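Local coordinates for protein flavoenzyme PA4991 (PDB 5EZ7) that probably works as an FAD-dependent oxidoreductase of the DAO family, binding one FAD per subunit, with a physiological substrate that is still unknown, at residues V126-K130 and K146-L150; A137-F143 and L299-I303; I178-R182 and L213-L217. All blocks are in the same frame, centred on the assembly; numbering follows the deposited sequence.

In the fold
Contacts 1 and 2 lie together at one end of the molecule, their centres about 16 Å apart, and they touch where Ala147 CB packs 4.2 Å from Leu138 CD1. Their segments alternate along the chain: the loop holding 137-143 joins the two strands of contact 1, at the edge of the eight-stranded sheet that also contains strands 102-105 and 309-320. Contact 3 falls between the two halves of contact 2 in sequence, yet on the opposite side of the chain's centre, its centre about 50 and 54 Å from theirs. There helix 210-216 and strand 178-183 border the adenine of FAD, whereas contact 1 comes within about 11 Å of the cofactor at the Leu150 side chain.

Contact 1. Residues V126-K130 and K146-L150; sequences VEQAK and KAYRL
Gln128, Arg149 and Val126 give up the most surface where strand 127-129 runs beside strand 146-149. The short strand axes approach to 4.4 Å, with their N-to-C directions 133° apart, so the antiparallel pair is clearly twisted. Glu127 and Arg149 form a hydrogen-bonded pair, Glu127 N to Arg149 O at 3.3 Å and Arg149 N to Glu127 O at 2.7 Å. One step on, Gln128 and Tyr148 are a non-hydrogen-bonded pair with CA atoms 4.4 Å apart, and Ala129 N reaches Ala147 O at 2.9 Å. Gln128 (chi1 t) lays its CG over one face of the Tyr148 ring, 4.1 Å from Tyr148 CE2. Its NE2 comes 3.4 Å from Lys146 CE, while Gln128 OE1 accepts from Lys130 NZ at 2.6 Å. This is the edge of a mixed sheet: strand 127-129 is outermost, and strand 146-149 is bonded on its other side to strand 102-105 through Tyr148 with Leu103. Arg149 is extended, t at chi1 to chi3, on the same face as Glu127. Arg149 CD lies 3.8 Å from Glu127 OE1, but Arg149 NH1 stays 4.6 Å from that oxygen, beyond a salt bridge. Val126 (chi1 m) points toward the partner strand, with CB 3.6 Å from Arg149 O, CG1 3.6 Å from Leu150 CD2 and CG2 4.0 Å from Tyr148 CD2.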
loop_
_atom_site.group_PDB
_atom_site.type_symbol
_atom_site.label_atom_id
_atom_site.label_comp_id
_atom_site.label_asym_id
_atom_site.label_seq_id
_atom_site.Cartn_x
_atom_site.Cartn_y
_atom_site.Cartn_z
ATOM N N VAL A 126 2.747 -12.834 -21.461
ATOM C CA VAL A 126 2.001 -11.619 -21.840
ATOM C C VAL A 126 1.256 -11.750 -23.185
ATOM O O VAL A 126 1.505 -12.670 -23.963
ATOM C CB VAL A 126 2.907 -10.357 -21.854
ATOM C CG1 VAL A 126 3.877 -10.401 -20.678
ATOM C CG2 VAL A 126 3.652 -10.184 -23.183
ATOM N N GLU A 127 0.364 -10.798 -23.452
ATOM C CA GLU A 127 -0.491 -10.804 -24.642
ATOM C C GLU A 127 -0.319 -9.500 -25.375
ATOM O O GLU A 127 -0.429 -8.459 -24.758
ATOM C CB GLU A 127 -1.963 -10.902 -24.215
ATOM C CG GLU A 127 -2.663 -12.224 -24.509
ATOM C CD GLU A 127 -4.141 -12.021 -24.839
ATOM O OE1 GLU A 127 -4.805 -11.219 -24.129
ATOM O OE2 GLU A 127 -4.635 -12.643 -25.807
ATOM N N GLN A 128 -0.103 -9.532 -26.681
ATOM C CA GLN A 128 -0.145 -8.291 -27.438
ATOM C C GLN A 128 -1.605 -7.894 -27.712
ATOM O O GLN A 128 -2.350 -8.642 -28.343
ATOM C CB GLN A 128 0.641 -8.392 -28.727
ATOM C CG GLN A 128 1.130 -7.028 -29.194
ATOM C CD GLN A 128 1.094 -6.833 -30.690
ATOM O OE1 GLN A 128 0.596 -7.672 -31.435
ATOM N NE2 GLN A 128 1.617 -5.708 -31.137
ATOM N N ALA A 129 -2.001 -6.716 -27.224
ATOM C CA ALA A 129 -3.386 -6.289 -27.263
ATOM C C ALA A 129 -3.642 -5.557 -28.557
ATOM O O ALA A 129 -2.804 -4.779 -29.005
ATOM C CB ALA A 129 -3.692 -5.404 -26.076
ATOM N N LYS A 130 -4.788 -5.830 -29.168
ATOM C CA LYS A 130 -5.168 -5.188 -30.423
ATOM C C LYS A 130 -6.647 -4.899 -30.517
ATOM O O LYS A 130 -7.459 -5.540 -29.845
ATOM C CB LYS A 130 -4.784 -6.077 -31.599
ATOM C CG LYS A 130 -3.452 -5.723 -32.228
ATOM C CD LYS A 130 -2.672 -6.983 -32.535
ATOM C CE LYS A 130 -1.529 -6.704 -33.492
ATOM N NZ LYS A 130 -0.733 -7.947 -33.687
ATOM N N LYS A 146 2.796 -0.319 -29.732
ATOM C CA LYS A 146 2.163 -1.556 -29.314
ATOM C C LYS A 146 2.028 -1.689 -27.827
ATOM O O LYS A 146 2.883 -1.236 -27.061
ATOM C CB LYS A 146 2.919 -2.760 -29.870
ATOM C CG LYS A 146 4.373 -2.527 -30.275
ATOM C CD LYS A 146 4.910 -3.722 -31.048
ATOM C CE LYS A 146 4.234 -3.854 -32.408
ATOM N NZ LYS A 146 5.005 -4.736 -33.309
ATOM N N ALA A 147 0.943 -2.335 -27.426
ATOM C CA ALA A 147 0.632 -2.516 -26.023
ATOM C C ALA A 147 0.532 -3.995 -25.707
ATOM O O ALA A 147 0.059 -4.781 -26.545
ATOM C CB ALA A 147 -0.659 -1.792 -25.666
ATOM N N TYR A 148 0.984 -4.345 -24.497
ATOM C CA TYR A 148 1.044 -5.723 -24.015
ATOM C C TYR A 148 0.289 -5.845 -22.684
ATOM O O TYR A 148 0.590 -5.141 -21.735
ATOM C CB TYR A 148 2.504 -6.156 -23.833
ATOM C CG TYR A 148 3.384 -6.050 -25.065
ATOM C CD1 TYR A 148 3.855 -4.817 -25.505
ATOM C CD2 TYR A 148 3.774 -7.189 -25.777
ATOM C CE1 TYR A 148 4.672 -4.709 -26.624
ATOM C CE2 TYR A 148 4.592 -7.096 -26.907
ATOM C CZ TYR A 148 5.043 -5.848 -27.328
ATOM O OH TYR A 148 5.856 -5.729 -28.455
ATOM N N ARG A 149 -0.696 -6.731 -22.646
ATOM C CA ARG A 149 -1.519 -7.017 -21.460
ATOM C C ARG A 149 -0.763 -7.919 -20.429
ATOM O O ARG A 149 -0.241 -8.973 -20.799
ATOM C CB ARG A 149 -2.834 -7.709 -21.908
ATOM C CG ARG A 149 -3.773 -8.103 -20.774
ATOM C CD ARG A 149 -5.050 -8.839 -21.192
ATOM N NE ARG A 149 -6.084 -8.566 -20.179
ATOM C CZ ARG A 149 -7.043 -9.398 -19.744
ATOM N NH1 ARG A 149 -7.195 -10.624 -20.248
ATOM N NH2 ARG A 149 -7.884 -8.982 -18.781
ATOM N N LEU A 150 -0.712 -7.517 -19.158
ATOM C CA LEU A 150 -0.043 -8.318 -18.118
ATOM C C LEU A 150 -1.068 -8.982 -17.223
ATOM O O LEU A 150 -2.249 -8.601 -17.216
ATOM C CB LEU A 150 0.881 -7.452 -17.265
ATOM C CG LEU A 150 1.930 -6.645 -18.039
ATOM C CD1 LEU A 150 2.564 -5.580 -17.165
ATOM C CD2 LEU A 150 2.998 -7.549 -18.627
#

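Contact 2. Residues A137-F143 and L299-I303; sequences ALRDKGF and LLPWI
Two type I beta turns meet here around one indole: Asp140 to Phe143, in the loop between strands 127-129 and 146-149, and Leu300 to Ile303, just after helix 285-299. Each turn is closed by its own backbone bond, Phe143 N to Asp140 O at 3.1 Å and Ile303 N to Leu300 O at 3.2 Å. The backbones stay well apart, with Asp140 CA 7.2 Å from Trp302 CA and Ala137 CA 7.7 Å from Leu300 CA, and Trp302 fills the gap. With chi1 at p (46°) and chi2 at 91°, its side chain crosses to the other loop. Trp302 NE1 donates to Ala137 O over 2.6 Å at an N-H...O angle of 159°. Asp140 CB sits over the indole, 3.4 Å from the centroid of the Trp302 five-membered ring and only 6° off its normal, a CH-pi contact. At the six-membered end, Trp302 CZ3 lies 3.9 Å from Gly142 C, and Trp302 CH2 lies 3.9 Å from Phe143 CA and 4.2 Å from Phe143 CB, at the edge of the phenyl ring. Leu300 (m,t) adds an apolar contact, its CD2 3.8 Å from Leu138 CD2, with Ala137 O a neighbour of Leu300 CD2 at 3.5 Å; Trp104 of strand 102-105 packs against both leucines. Asp140 keeps chi1 at t, so its OD2 accepts from Gly142 N at 2.8 Å: Asp140 to Gly142 is an Asx turn, overlapping the type I beta turn Asp140 to Phe143.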
loop_
_atom_site.group_PDB
_atom_site.type_symbol
_atom_site.label_atom_id
_atom_site.label_comp_id
_atom_site.label_asym_id
_atom_site.label_seq_id
_atom_site.Cartn_x
_atom_site.Cartn_y
_atom_site.Cartn_z
ATOM N N ALA A 137 -8.116 4.385 -23.761
ATOM C CA ALA A 137 -7.253 5.528 -24.057
ATOM C C ALA A 137 -6.245 5.308 -25.212
ATOM O O ALA A 137 -5.626 6.270 -25.665
ATOM C CB ALA A 137 -6.518 5.960 -22.788
ATOM N N LEU A 138 -6.057 4.059 -25.647
ATOM C CA LEU A 138 -5.185 3.724 -26.772
ATOM C C LEU A 138 -5.924 3.166 -28.013
ATOM O O LEU A 138 -5.282 2.645 -28.932
ATOM C CB LEU A 138 -4.164 2.695 -26.284
ATOM C CG LEU A 138 -3.284 3.070 -25.110
ATOM C CD1 LEU A 138 -2.401 1.900 -24.794
ATOM C CD2 LEU A 138 -2.425 4.273 -25.438
ATOM N N ARG A 139 -7.255 3.271 -28.035
ATOM C CA ARG A 139 -8.038 2.787 -29.174
ATOM C C ARG A 139 -7.962 3.672 -30.387
ATOM O O ARG A 139 -8.217 3.205 -31.470
ATOM C CB ARG A 139 -9.498 2.520 -28.796
ATOM C CG ARG A 139 -9.720 1.094 -28.311
ATOM C CD ARG A 139 -11.009 0.936 -27.523
ATOM N NE ARG A 139 -10.912 -0.175 -26.572
ATOM C CZ ARG A 139 -11.744 -0.399 -25.558
ATOM N NH1 ARG A 139 -12.769 0.408 -25.312
ATOM N NH2 ARG A 139 -11.540 -1.445 -24.766
ATOM N N ASP A 140 -7.589 4.929 -30.206
ATOM C CA ASP A 140 -7.445 5.902 -31.292
ATOM C C ASP A 140 -6.593 5.412 -32.474
ATOM O O ASP A 140 -5.664 4.618 -32.294
ATOM C CB ASP A 140 -6.835 7.208 -30.742
ATOM C CG ASP A 140 -7.084 8.405 -31.655
ATOM O OD1 ASP A 140 -8.195 8.979 -31.559
ATOM O OD2 ASP A 140 -6.185 8.745 -32.460
ATOM N N LYS A 141 -6.904 5.913 -33.668
ATOM C CA LYS A 141 -6.181 5.557 -34.903
ATOM C C LYS A 141 -4.759 6.124 -34.938
ATOM O O LYS A 141 -3.879 5.577 -35.610
ATOM C CB LYS A 141 -6.941 6.068 -36.135
ATOM C CG LYS A 141 -8.411 5.677 -36.174
ATOM C CD LYS A 141 -8.971 5.649 -37.587
ATOM C CE LYS A 141 -8.601 4.359 -38.321
ATOM N NZ LYS A 141 -9.279 3.147 -37.782
ATOM N N GLY A 142 -4.563 7.250 -34.241
ATOM C CA GLY A 142 -3.244 7.834 -33.972
ATOM C C GLY A 142 -2.336 6.996 -33.080
ATOM O O GLY A 142 -1.134 7.254 -33.022
ATOM N N PHE A 143 -2.885 6.005 -32.373
ATOM C CA PHE A 143 -2.044 5.107 -31.614
ATOM C C PHE A 143 -1.147 4.295 -32.511
ATOM O O PHE A 143 -1.611 3.404 -33.221
ATOM C CB PHE A 143 -2.818 4.124 -30.755
ATOM C CG PHE A 143 -1.919 3.241 -29.934
ATOM C CD1 PHE A 143 -0.909 3.810 -29.125
ATOM C CD2 PHE A 143 -2.042 1.861 -29.968
ATOM C CE1 PHE A 143 -0.064 3.019 -28.366
ATOM C CE2 PHE A 143 -1.205 1.064 -29.190
ATOM C CZ PHE A 143 -0.216 1.644 -28.392
ATOM N N LEU A 299 2.300 11.596 -25.826
ATOM C CA LEU A 299 1.953 10.210 -25.714
ATOM C C LEU A 299 0.491 9.926 -25.999
ATOM O O LEU A 299 0.184 8.858 -26.499
ATOM C CB LEU A 299 2.317 9.702 -24.297
ATOM C CG LEU A 299 3.812 9.818 -23.935
ATOM C CD1 LEU A 299 4.055 9.279 -22.523
ATOM C CD2 LEU A 299 4.734 9.114 -24.916
ATOM N N LEU A 300 -0.398 10.856 -25.620
ATOM C CA LEU A 300 -1.855 10.725 -25.751
ATOM C C LEU A 300 -2.479 12.018 -26.335
ATOM O O LEU A 300 -3.390 12.594 -25.788
ATOM C CB LEU A 300 -2.451 10.426 -24.378
ATOM C CG LEU A 300 -2.030 9.078 -23.780
ATOM C CD1 LEU A 300 -2.308 9.015 -22.290
ATOM C CD2 LEU A 300 -2.727 7.934 -24.474
ATOM N N PRO A 301 -1.988 12.480 -27.475
ATOM C CA PRO A 301 -2.517 13.741 -28.042
ATOM C C PRO A 301 -4.036 13.780 -28.396
ATOM O O PRO A 301 -4.597 14.848 -28.510
ATOM C CB PRO A 301 -1.701 13.914 -29.313
ATOM C CG PRO A 301 -1.226 12.533 -29.657
ATOM C CD PRO A 301 -1.059 11.795 -28.390
ATOM N N TRP A 302 -4.679 12.626 -28.537
ATOM C CA TRP A 302 -6.097 12.539 -28.905
ATOM C C TRP A 302 -7.037 12.835 -27.728
ATOM O O TRP A 302 -8.237 12.875 -27.923
ATOM C CB TRP A 302 -6.428 11.172 -29.557
ATOM C CG TRP A 302 -5.863 9.979 -28.844
ATOM C CD1 TRP A 302 -6.469 9.240 -27.849
ATOM C CD2 TRP A 302 -4.561 9.413 -29.014
ATOM N NE1 TRP A 302 -5.632 8.241 -27.426
ATOM C CE2 TRP A 302 -4.459 8.315 -28.123
ATOM C CE3 TRP A 302 -3.479 9.711 -29.845
ATOM C CZ2 TRP A 302 -3.310 7.517 -28.035
ATOM C CZ3 TRP A 302 -2.319 8.920 -29.745
ATOM C CH2 TRP A 302 -2.247 7.840 -28.849
ATOM N N ILE A 303 -6.494 12.993 -26.519
ATOM C CA ILE A 303 -7.254 13.391 -25.326
ATOM C C ILE A 303 -7.033 14.878 -24.975
ATOM O O ILE A 303 -5.964 15.247 -24.481
ATOM C CB ILE A 303 -6.833 12.522 -24.100
ATOM C CG1 ILE A 303 -6.995 11.012 -24.369
ATOM C CG2 ILE A 303 -7.665 12.868 -22.859
ATOM C CD1 ILE A 303 -8.406 10.531 -24.642
#

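Contact 3. Residues I178-R182 and L213-L217; sequences IEPLR and LLREL. With FAD (flavin-adenine dinucleotide), chain B.
Leu213 lies in short helix 210-216; its CB points sideways, but the end of its side chain comes near strand 178-183, an outermost strand of a four-stranded mixed sheet. The helix follows strand 201-204 in a strand-turn-helix unit consistent with a Rossmann-type fold. Leu213 CA is 8.1 Å from Ile178 CA, and the gap is filled by side chains: Leu213 CD2 (m,t) meets Ile178 CD1 (also m,t) at 4.2 Å. Both residues border the adenine of FAD, with Leu213 CG 3.8 Å from FAD N6A and Ile178 CD1 3.8 Å from FAD N1A; Val13 of strand 10-13 packs on the same pair. Leu214 packs on strands 201-204 and 339-343 of the central sheet. Glu216, the last helical residue, points its CB toward the strand, and its backbone O lies 4.0 Å from Pro180 CG. Leu217 leaves helical geometry (phi/psi -86/10), while its N still bonds Leu213 O at 3.1 Å. The CA atoms come nearest here, Leu217 CA 6.4 Å from Pro180 CA, and Leu217 CD2 packs on Pro180 CB at 3.8 Å. Leu217 O receives a weak hydrogen bond from Arg182 NH2, 3.2 Å long with an N-H...O angle of 131°, from an arginine folded back by m settings at chi1 and chi2. The two apolar pairs, Ile178-Leu213 and Pro180-Leu217, hold the strand to the helix end, with one weak hydrogen bond at Arg182, and the Ile178-Leu213 end meets the adenine, Ile178 at ring atom N1A and Leu213 at the amino nitrogen N6A.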
loop_
_atom_site.group_PDB
_atom_site.type_symbol
_atom_site.label_atom_id
_atom_site.label_comp_id
_atom_site.label_asym_id
_atom_site.label_seq_id
_atom_site.Cartn_x
_atom_site.Cartn_y
_atom_site.Cartn_z
ATOM N N ILE A 178 1.931 6.326 22.248
ATOM C CA ILE A 178 2.365 4.972 22.612
ATOM C C ILE A 178 3.623 4.897 23.464
ATOM O O ILE A 178 4.650 5.465 23.099
ATOM C CB ILE A 178 2.582 4.116 21.360
ATOM C CG1 ILE A 178 1.240 3.894 20.676
ATOM C CG2 ILE A 178 3.191 2.774 21.740
ATOM C CD1 ILE A 178 1.318 3.369 19.267
ATOM N N GLU A 179 3.549 4.174 24.579
ATOM C CA GLU A 179 4.732 3.896 25.395
ATOM C C GLU A 179 4.967 2.389 25.516
ATOM O O GLU A 179 4.030 1.614 25.399
ATOM C CB GLU A 179 4.593 4.487 26.807
ATOM C CG GLU A 179 4.530 6.009 26.876
ATOM C CD GLU A 179 3.114 6.516 27.112
ATOM O OE1 GLU A 179 2.677 6.515 28.289
ATOM O OE2 GLU A 179 2.441 6.907 26.117
ATOM N N PRO A 180 6.212 1.982 25.780
ATOM C CA PRO A 180 6.443 0.560 26.016
ATOM C C PRO A 180 5.925 0.087 27.385
ATOM O O PRO A 180 5.900 0.825 28.338
ATOM C CB PRO A 180 7.965 0.417 25.936
ATOM C CG PRO A 180 8.527 1.789 26.187
ATOM C CD PRO A 180 7.432 2.792 25.959
ATOM N N LEU A 181 5.479 -1.147 27.427
ATOM C CA LEU A 181 5.036 -1.780 28.644
ATOM C C LEU A 181 6.048 -2.881 28.844
ATOM O O LEU A 181 6.097 -3.820 28.050
ATOM C CB LEU A 181 3.645 -2.316 28.392
ATOM C CG LEU A 181 2.840 -2.907 29.496
ATOM C CD1 LEU A 181 2.641 -1.840 30.565
ATOM C CD2 LEU A 181 1.515 -3.375 28.898
ATOM N N ARG A 182 6.916 -2.711 29.837
ATOM C CA ARG A 182 8.016 -3.633 30.108
ATOM C C ARG A 182 7.721 -4.621 31.228
ATOM O O ARG A 182 6.884 -4.369 32.070
ATOM C CB ARG A 182 9.250 -2.851 30.532
ATOM C CG ARG A 182 9.761 -1.849 29.524
ATOM C CD ARG A 182 10.557 -2.517 28.427
ATOM N NE ARG A 182 11.068 -1.504 27.495
ATOM C CZ ARG A 182 11.517 -1.740 26.261
ATOM N NH1 ARG A 182 11.540 -2.983 25.756
ATOM N NH2 ARG A 182 11.955 -0.727 25.523
ATOM N N LEU A 213 8.771 5.173 16.394
ATOM C CA LEU A 213 8.396 4.068 17.290
ATOM C C LEU A 213 9.605 3.241 17.763
ATOM O O LEU A 213 9.673 2.854 18.944
ATOM C CB LEU A 213 7.396 3.148 16.638
ATOM C CG LEU A 213 5.990 3.733 16.519
ATOM C CD1 LEU A 213 5.188 2.948 15.493
ATOM C CD2 LEU A 213 5.310 3.720 17.868
ATOM N N LEU A 214 10.532 2.943 16.858
ATOM C CA LEU A 214 11.755 2.281 17.263
ATOM C C LEU A 214 12.512 3.117 18.289
ATOM O O LEU A 214 12.922 2.580 19.304
ATOM C CB LEU A 214 12.629 1.896 16.071
ATOM C CG LEU A 214 12.021 0.792 15.202
ATOM C CD1 LEU A 214 12.821 0.696 13.926
ATOM C CD2 LEU A 214 11.987 -0.571 15.881
ATOM N N ARG A 215 12.621 4.428 18.074
ATOM C CA ARG A 215 13.329 5.295 19.051
ATOM C C ARG A 215 12.646 5.297 20.400
ATOM O O ARG A 215 13.318 5.226 21.418
ATOM C CB ARG A 215 13.495 6.728 18.561
ATOM C CG ARG A 215 14.858 6.985 17.932
ATOM C CD ARG A 215 14.879 8.287 17.139
ATOM N NE ARG A 215 15.534 8.129 15.827
ATOM C CZ ARG A 215 15.224 8.792 14.700
ATOM N NH1 ARG A 215 14.210 9.679 14.631
ATOM N NH2 ARG A 215 15.934 8.548 13.600
ATOM N N GLU A 216 11.316 5.358 20.386
ATOM C CA GLU A 216 10.487 5.201 21.589
ATOM C C GLU A 216 10.766 3.919 22.426
ATOM O O GLU A 216 10.669 3.936 23.649
ATOM C CB GLU A 216 8.988 5.270 21.223
ATOM C CG GLU A 216 8.348 6.633 21.427
ATOM C CD GLU A 216 8.576 7.154 22.842
ATOM O OE1 GLU A 216 9.401 8.099 22.977
ATOM O OE2 GLU A 216 7.977 6.595 23.814
ATOM N N LEU A 217 11.095 2.831 21.743
ATOM C CA LEU A 217 11.545 1.603 22.377
ATOM C C LEU A 217 13.061 1.569 22.667
ATOM O O LEU A 217 13.575 0.534 23.056
ATOM C CB LEU A 217 11.172 0.433 21.480
ATOM C CG LEU A 217 9.661 0.343 21.283
ATOM C CD1 LEU A 217 9.287 -0.296 19.967
ATOM C CD2 LEU A 217 9.079 -0.450 22.425
HETATM P PA FAD B . 1.539 2.895 5.214
HETATM O O1A FAD B . 0.471 2.746 4.180
HETATM O O2A FAD B . 2.400 4.127 5.253
HETATM O O5B FAD B . 0.836 2.686 6.620
HETATM C C5B FAD B . 1.478 2.986 7.844
HETATM C C4B FAD B . 0.371 3.327 8.819
HETATM O O4B FAD B . 0.925 3.454 10.139
HETATM C C3B FAD B . -0.317 4.645 8.451
HETATM O O3B FAD B . -1.727 4.461 8.299
HETATM C C2B FAD B . 0.027 5.554 9.615
HETATM O O2B FAD B . -0.977 6.510 9.947
HETATM C C1B FAD B . 0.294 4.560 10.749
HETATM N N9A FAD B . 1.189 5.087 11.786
HETATM C C8A FAD B . 2.322 5.782 11.589
HETATM N N7A FAD B . 2.874 6.105 12.771
HETATM C C5A FAD B . 2.097 5.607 13.739
HETATM C C6A FAD B . 2.125 5.612 15.209
HETATM N N6A FAD B . 3.143 6.221 15.836
HETATM N N1A FAD B . 1.140 4.986 15.872
HETATM C C2A FAD B . 0.133 4.377 15.218
HETATM N N3A FAD B . 0.039 4.338 13.872
HETATM C C4A FAD B . 0.980 4.933 13.098
HETATM N N1 FAD B . 3.194 -0.567 -4.389
HETATM C C2 FAD B . 2.676 -1.420 -5.298
HETATM O O2 FAD B . 2.765 -2.654 -5.091
HETATM N N3 FAD B . 2.066 -0.994 -6.417
HETATM C C4 FAD B . 1.935 0.297 -6.709
HETATM O O4 FAD B . 1.354 0.669 -7.748
HETATM C C4X FAD B . 2.472 1.286 -5.769
HETATM N N5 FAD B . 2.372 2.607 -6.012
HETATM C C5X FAD B . 2.858 3.505 -5.136
HETATM C C6 FAD B . 2.719 4.858 -5.418
HETATM C C7 FAD B . 3.199 5.813 -4.544
HETATM C C7M FAD B . 3.021 7.267 -4.861
HETATM C C8 FAD B . 3.848 5.385 -3.279
HETATM C C8M FAD B . 4.384 6.382 -2.274
HETATM C C9 FAD B . 3.995 4.037 -3.008
HETATM C C9A FAD B . 3.526 3.062 -3.886
HETATM N N10 FAD B . 3.653 1.668 -3.630
HETATM C C10 FAD B . 3.121 0.758 -4.551
HETATM C "C1'" FAD B . 4.270 1.163 -2.415
HETATM C "C2'" FAD B . 3.190 1.044 -1.354
HETATM O "O2'" FAD B . 2.338 2.197 -1.337
HETATM C "C3'" FAD B . 3.803 0.810 0.020
HETATM O "O3'" FAD B . 4.840 -0.185 -0.100
HETATM C "C4'" FAD B . 2.748 0.326 1.012
HETATM O "O4'" FAD B . 1.498 0.991 0.822
HETATM C "C5'" FAD B . 3.187 0.558 2.445
HETATM O "O5'" FAD B . 2.239 -0.054 3.329
HETATM P P FAD B . 2.414 0.144 4.905
HETATM O O1P FAD B . 1.151 -0.319 5.583
HETATM O O2P FAD B . 3.722 -0.467 5.258
HETATM O O3P FAD B . 2.634 1.727 5.046
#